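Local coordinates for type II restriction enzyme MspI (Moraxella sp., PDB 1SA3), which recognises the double-stranded DNA sequence 5'-CCGG-3' and cleaves it after the first cytosine, leaving terminal 5'-phosphates, at residues Asp75-Val80 with Ile102-His107; Ser110-Pro115 with Lys193-Ile198. All coordinates share one frame; numbering follows the deposited sequence.

Contact 1: residues Asp75-Val80 with Ile102-His107; sequences DNIIDV and IRFTFH
Strand 77-84, outermost in the five-stranded mixed sheet of this chain, pairs antiparallel with strand 100-106, and a classic beta bulge interrupts their ladder: Ile-78 and Asp-79 both face Thr-105. Its hydrogen-bond signature is a carbonyl shared by two donors. Thr-105 O accepts from Ile-78 N at 2.8 Å, nearly along its C=O axis, and from Asp-79 N at 3.2 Å, a donor standing above the carbonyl plane. The return bond, Thr-105 N to Asp-79 O (2.8 Å), is almost straight, with 171° at the hydrogen. Beyond it Val-80 and Phe-104 form a non-hydrogen-bonded pair, where Val-80 CA makes a CH···O contact with Arg-103 O.

Packing is tight on the face bearing Val-80 and Phe-104. Val-80 CG1, anti to the backbone N, lies alongside Ile-102 CG2 at 3.6 Å. Ile-77 CD1 and Val-80 CG2 each come within 3.8 Å of Phe-104 CD2, both obliquely to the ring, and Ile-102 CG2 sits over one ring face near the rim. Leu-66 and Leu-67 of helix 57-69 also touch the Phe-104 ring.

The face of Asp-79 and Thr-105 is looser and hydrated: a water donates to Arg-103 O and, weakly, to Asp-79 O, and hydrogen-bonds to Thr-105 OG1 at 2.7 Å. At the exposed end, a second water donates to Asn-76 O and bonds His-107 ND1. Direct backbone bonds thus concentrate at the bulge, whereas water links the polar groups on the face of Asp-79 and Thr-105 and joins Asn-76 to His-107, so the exposed side is held partly through solvent.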
loop_
_atom_site.group_PDB
_atom_site.type_symbol
_atom_site.label_atom_id
_atom_site.label_comp_id
_atom_site.label_asym_id
_atom_site.label_seq_id
_atom_site.Cartn_x
_atom_site.Cartn_y
_atom_site.Cartn_z
ATOM N N ASP E 75 3.162 -24.235 9.158
ATOM C CA ASP E 75 2.695 -25.421 9.869
ATOM C C ASP E 75 1.630 -25.173 10.929
ATOM O O ASP E 75 0.972 -26.107 11.373
ATOM C CB ASP E 75 3.873 -26.166 10.502
ATOM C CG ASP E 75 4.784 -26.796 9.474
ATOM O OD1 ASP E 75 4.278 -27.225 8.413
ATOM O OD2 ASP E 75 6.005 -26.874 9.730
ATOM N N ASN E 76 1.443 -23.922 11.336
ATOM C CA ASN E 76 0.446 -23.626 12.350
ATOM C C ASN E 76 -0.894 -23.270 11.709
ATOM O O ASN E 76 -1.909 -23.131 12.393
ATOM C CB ASN E 76 0.925 -22.475 13.257
ATOM C CG ASN E 76 2.182 -22.829 14.054
ATOM O OD1 ASN E 76 2.587 -23.988 14.114
ATOM N ND2 ASN E 76 2.795 -21.823 14.684
ATOM N N ILE E 77 -0.896 -23.127 10.387
ATOM C CA ILE E 77 -2.112 -22.776 9.663
ATOM C C ILE E 77 -2.933 -24.020 9.332
ATOM O O ILE E 77 -2.454 -24.929 8.653
ATOM C CB ILE E 77 -1.762 -22.026 8.363
ATOM C CG1 ILE E 77 -0.965 -20.760 8.704
ATOM C CG2 ILE E 77 -3.036 -21.668 7.604
ATOM C CD1 ILE E 77 -0.297 -20.107 7.519
ATOM N N ILE E 78 -4.170 -24.050 9.813
ATOM C CA ILE E 78 -5.057 -25.178 9.581
ATOM C C ILE E 78 -5.968 -24.945 8.387
ATOM O O ILE E 78 -6.358 -25.887 7.705
ATOM C CB ILE E 78 -5.930 -25.465 10.826
ATOM C CG1 ILE E 78 -5.032 -25.731 12.039
ATOM C CG2 ILE E 78 -6.849 -26.644 10.567
ATOM C CD1 ILE E 78 -3.986 -26.815 11.833
ATOM N N ASP E 79 -6.316 -23.690 8.136
ATOM C CA ASP E 79 -7.171 -23.372 7.005
ATOM C C ASP E 79 -6.940 -21.939 6.563
ATOM O O ASP E 79 -6.494 -21.097 7.346
ATOM C CB ASP E 79 -8.641 -23.578 7.370
ATOM C CG ASP E 79 -9.543 -23.610 6.148
ATOM O OD1 ASP E 79 -9.050 -23.941 5.051
ATOM O OD2 ASP E 79 -10.746 -23.320 6.286
ATOM N N VAL E 80 -7.250 -21.670 5.302
ATOM C CA VAL E 80 -7.066 -20.346 4.733
ATOM C C VAL E 80 -8.118 -20.095 3.670
ATOM O O VAL E 80 -8.572 -21.025 3.000
ATOM C CB VAL E 80 -5.686 -20.205 4.045
ATOM C CG1 VAL E 80 -5.416 -18.735 3.714
ATOM C CG2 VAL E 80 -4.590 -20.770 4.925
ATOM N N ILE E 102 -7.342 -11.963 3.646
ATOM C CA ILE E 102 -6.985 -13.378 3.767
ATOM C C ILE E 102 -7.301 -13.696 5.227
ATOM O O ILE E 102 -6.965 -12.904 6.119
ATOM C CB ILE E 102 -5.477 -13.637 3.570
ATOM C CG1 ILE E 102 -5.050 -13.242 2.157
ATOM C CG2 ILE E 102 -5.156 -15.126 3.837
ATOM C CD1 ILE E 102 -3.552 -13.357 1.944
ATOM N N ARG E 103 -7.982 -14.809 5.470
ATOM C CA ARG E 103 -8.275 -15.220 6.839
ATOM C C ARG E 103 -7.571 -16.546 7.105
ATOM O O ARG E 103 -7.732 -17.506 6.347
ATOM C CB ARG E 103 -9.780 -15.388 7.068
ATOM C CG ARG E 103 -10.106 -15.956 8.453
ATOM C CD ARG E 103 -11.607 -16.085 8.684
ATOM N NE ARG E 103 -12.270 -14.786 8.721
ATOM C CZ ARG E 103 -12.167 -13.906 9.714
ATOM N NH1 ARG E 103 -11.426 -14.170 10.782
ATOM N NH2 ARG E 103 -12.805 -12.748 9.632
ATOM N N PHE E 104 -6.770 -16.593 8.167
ATOM C CA PHE E 104 -6.067 -17.821 8.525
ATOM C C PHE E 104 -6.722 -18.412 9.755
ATOM O O PHE E 104 -7.019 -17.688 10.707
ATOM C CB PHE E 104 -4.601 -17.558 8.864
ATOM C CG PHE E 104 -3.802 -16.990 7.737
ATOM C CD1 PHE E 104 -3.623 -15.616 7.616
ATOM C CD2 PHE E 104 -3.193 -17.829 6.813
ATOM C CE1 PHE E 104 -2.840 -15.086 6.587
ATOM C CE2 PHE E 104 -2.416 -17.307 5.790
ATOM C CZ PHE E 104 -2.239 -15.933 5.681
ATOM N N THR E 105 -6.947 -19.719 9.738
ATOM C CA THR E 105 -7.550 -20.399 10.876
ATOM C C THR E 105 -6.470 -21.269 11.501
ATOM O O THR E 105 -5.757 -21.991 10.801
ATOM C CB THR E 105 -8.741 -21.273 10.439
ATOM O OG1 THR E 105 -9.754 -20.433 9.878
ATOM C CG2 THR E 105 -9.330 -22.026 11.632
ATOM N N PHE E 106 -6.350 -21.191 12.822
ATOM C CA PHE E 106 -5.328 -21.941 13.539
ATOM C C PHE E 106 -5.865 -23.210 14.214
ATOM O O PHE E 106 -7.049 -23.517 14.123
ATOM C CB PHE E 106 -4.649 -21.014 14.549
ATOM C CG PHE E 106 -4.177 -19.720 13.947
ATOM C CD1 PHE E 106 -4.757 -18.505 14.319
ATOM C CD2 PHE E 106 -3.174 -19.712 12.984
ATOM C CE1 PHE E 106 -4.345 -17.303 13.739
ATOM C CE2 PHE E 106 -2.758 -18.515 12.397
ATOM C CZ PHE E 106 -3.344 -17.311 12.774
ATOM N N HIS E 107 -4.995 -23.943 14.897
ATOM C CA HIS E 107 -5.385 -25.197 15.541
ATOM C C HIS E 107 -6.503 -25.131 16.580
ATOM O O HIS E 107 -7.368 -26.000 16.604
ATOM C CB HIS E 107 -4.165 -25.853 16.185
ATOM C CG HIS E 107 -3.665 -25.126 17.392
ATOM N ND1 HIS E 107 -3.111 -23.864 17.324
ATOM C CD2 HIS E 107 -3.665 -25.467 18.703
ATOM C CE1 HIS E 107 -2.791 -23.460 18.541
ATOM N NE2 HIS E 107 -3.116 -24.413 19.396
HETATM O O HOH W 1 -1.801 -23.308 14.964
HETATM O O HOH W 2 -9.364 -19.578 7.387
#

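Contact 2: residues Ser110-Pro115 with Lys193-Ile198; sequences SSRLVP and KSEGNI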
loop_
_atom_site.group_PDB
_atom_site.type_symbol
_atom_site.label_atom_id
_atom_site.label_comp_id
_atom_site.label_asym_id
_atom_site.label_seq_id
_atom_site.Cartn_x
_atom_site.Cartn_y
_atom_site.Cartn_z
ATOM N N SER E 110 -9.021 -20.547 16.557
ATOM C CA SER E 110 -8.958 -19.093 16.517
ATOM C C SER E 110 -8.531 -18.754 15.100
ATOM O O SER E 110 -8.108 -19.631 14.348
ATOM C CB SER E 110 -7.941 -18.539 17.522
ATOM O OG SER E 110 -6.616 -18.923 17.197
ATOM N N SER E 111 -8.643 -17.488 14.728
ATOM C CA SER E 111 -8.258 -17.084 13.382
ATOM C C SER E 111 -7.768 -15.646 13.359
ATOM O O SER E 111 -7.928 -14.904 14.332
ATOM C CB SER E 111 -9.441 -17.247 12.425
ATOM O OG SER E 111 -10.511 -16.395 12.795
ATOM N N ARG E 112 -7.160 -15.263 12.242
ATOM C CA ARG E 112 -6.642 -13.912 12.062
ATOM C C ARG E 112 -7.078 -13.407 10.699
ATOM O O ARG E 112 -6.881 -14.083 9.688
ATOM C CB ARG E 112 -5.109 -13.920 12.156
ATOM C CG ARG E 112 -4.394 -12.679 11.580
ATOM C CD ARG E 112 -4.796 -11.393 12.263
ATOM N NE ARG E 112 -4.263 -10.200 11.604
ATOM C CZ ARG E 112 -2.973 -9.872 11.564
ATOM N NH1 ARG E 112 -2.060 -10.640 12.140
ATOM N NH2 ARG E 112 -2.597 -8.764 10.945
ATOM N N LEU E 113 -7.707 -12.241 10.672
ATOM C CA LEU E 113 -8.117 -11.650 9.408
ATOM C C LEU E 113 -6.981 -10.713 9.020
ATOM O O LEU E 113 -6.459 -9.980 9.868
ATOM C CB LEU E 113 -9.409 -10.858 9.568
ATOM C CG LEU E 113 -9.914 -10.166 8.296
ATOM C CD1 LEU E 113 -10.348 -11.217 7.275
ATOM C CD2 LEU E 113 -11.065 -9.241 8.649
ATOM N N VAL E 114 -6.582 -10.749 7.753
ATOM C CA VAL E 114 -5.498 -9.890 7.287
ATOM C C VAL E 114 -5.917 -9.018 6.107
ATOM O O VAL E 114 -5.854 -9.452 4.950
ATOM C CB VAL E 114 -4.267 -10.710 6.840
ATOM C CG1 VAL E 114 -3.082 -9.774 6.593
ATOM C CG2 VAL E 114 -3.915 -11.748 7.882
ATOM N N PRO E 115 -6.368 -7.781 6.382
ATOM C CA PRO E 115 -6.780 -6.873 5.310
ATOM C C PRO E 115 -5.515 -6.476 4.553
ATOM O O PRO E 115 -4.449 -6.256 5.156
ATOM C CB PRO E 115 -7.424 -5.710 6.070
ATOM C CG PRO E 115 -6.685 -5.708 7.369
ATOM C CD PRO E 115 -6.643 -7.180 7.701
ATOM N N LYS E 193 -2.196 2.359 15.554
ATOM C CA LYS E 193 -2.098 0.998 15.048
ATOM C C LYS E 193 -3.422 0.254 15.027
ATOM O O LYS E 193 -4.264 0.417 15.907
ATOM C CB LYS E 193 -1.069 0.203 15.857
ATOM C CG LYS E 193 0.326 0.814 15.828
ATOM C CD LYS E 193 1.363 -0.113 16.453
ATOM C CE LYS E 193 2.762 0.486 16.363
ATOM N NZ LYS E 193 3.814 -0.469 16.795
ATOM N N SER E 194 -3.593 -0.565 13.997
ATOM C CA SER E 194 -4.796 -1.363 13.816
ATOM C C SER E 194 -4.359 -2.768 13.412
ATOM O O SER E 194 -3.295 -2.937 12.821
ATOM C CB SER E 194 -5.667 -0.744 12.712
ATOM O OG SER E 194 -6.740 -1.598 12.342
ATOM N N GLU E 195 -5.157 -3.775 13.750
ATOM C CA GLU E 195 -4.825 -5.153 13.383
ATOM C C GLU E 195 -6.111 -5.950 13.237
ATOM O O GLU E 195 -6.981 -5.912 14.115
ATOM C CB GLU E 195 -3.935 -5.824 14.440
ATOM C CG GLU E 195 -3.306 -7.145 13.975
ATOM C CD GLU E 195 -2.756 -7.997 15.118
ATOM O OE1 GLU E 195 -3.497 -8.864 15.640
ATOM O OE2 GLU E 195 -1.582 -7.796 15.495
ATOM N N GLY E 196 -6.239 -6.649 12.113
ATOM C CA GLY E 196 -7.422 -7.458 11.874
ATOM C C GLY E 196 -8.712 -6.697 11.629
ATOM O O GLY E 196 -9.787 -7.296 11.597
ATOM N N ASN E 197 -8.623 -5.386 11.448
ATOM C CA ASN E 197 -9.812 -4.571 11.197
ATOM C C ASN E 197 -9.936 -4.422 9.682
ATOM O O ASN E 197 -9.060 -3.844 9.048
ATOM C CB ASN E 197 -9.652 -3.190 11.837
ATOM C CG ASN E 197 -10.914 -2.351 11.747
ATOM O OD1 ASN E 197 -11.653 -2.415 10.761
ATOM N ND2 ASN E 197 -11.161 -1.551 12.777
ATOM N N ILE E 198 -11.023 -4.924 9.106
ATOM C CA ILE E 198 -11.194 -4.868 7.652
ATOM C C ILE E 198 -11.148 -3.460 7.040
ATOM O O ILE E 198 -10.848 -3.305 5.854
ATOM C CB ILE E 198 -12.496 -5.591 7.230
ATOM C CG1 ILE E 198 -12.465 -5.879 5.726
ATOM C CG2 ILE E 198 -13.711 -4.749 7.601
ATOM C CD1 ILE E 198 -13.565 -6.832 5.276
#
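A carboxylate stacked on a guanidinium, too far for a salt bridge, forms the polar part of this contact between strand 111-121 and the loop between helix 179-188 and strand 203-210. Glu-195 CG, anti to its backbone N, lies over one face of the Arg-112 guanidinium, 3.5 Å from NH2. The carboxylate plane is only 19° from the guanidinium plane, so the groups stack; Glu-195 OE1 is 4.2 Å from Arg-112 NH1 and well out of its plane, with no N-H aimed at it. Val-114 CG2 lies over the opposite guanidinium face.

The rest of the contact joins backbone oxygens to carbon atoms, with one apolar approach. Gly-196 CA makes a CH···O contact with Leu-113 O at 3.4 Å. Pro-115 CG touches Asn-197 O at 3.5 Å, and Leu-113 CD2 approaches Ile-198 CB obliquely.

What positions the guanidinium lies one shell out. A bend at chi2 (60°) brings Arg-112 NE to Leu-113 O, to which it donates at 2.8 Å in a bent bond. NH2 forms a salt bridge with Asp-202, whose OD2 also accepts from Gly-196 N, tying loop and strand to one carboxylate. Gly-196 itself turns at a positive phi (70°). With no direct hydrogen bond between the segments, the polar joining runs through Asp-202, and Glu-195 would add van der Waals packing through CG and probably a modest electrostatic attraction.

How the contacts relate
Contacts 1 and 2 reach the same mixed sheet through neighbouring strands, their centres about 13 Å apart. Strand 100-106 carries the second segment of contact 1 and neighbours strand 111-121, which carries the first segment of contact 2. Probable backbone hydrogen bonds join them: Ile-102 O to Val-114 N at 2.7 Å and Phe-104 O to Arg-112 N at 2.9 Å. Neither contact supplies the sodium ligands Glu-35, Asp-84 and Asp-99; the side chain of Ile-102 is about 12 Å from the ion and that of Ile-198 about 11 Å. The nearest atoms of contacts 1 and 2 are about 16 and 12 Å from the DNA.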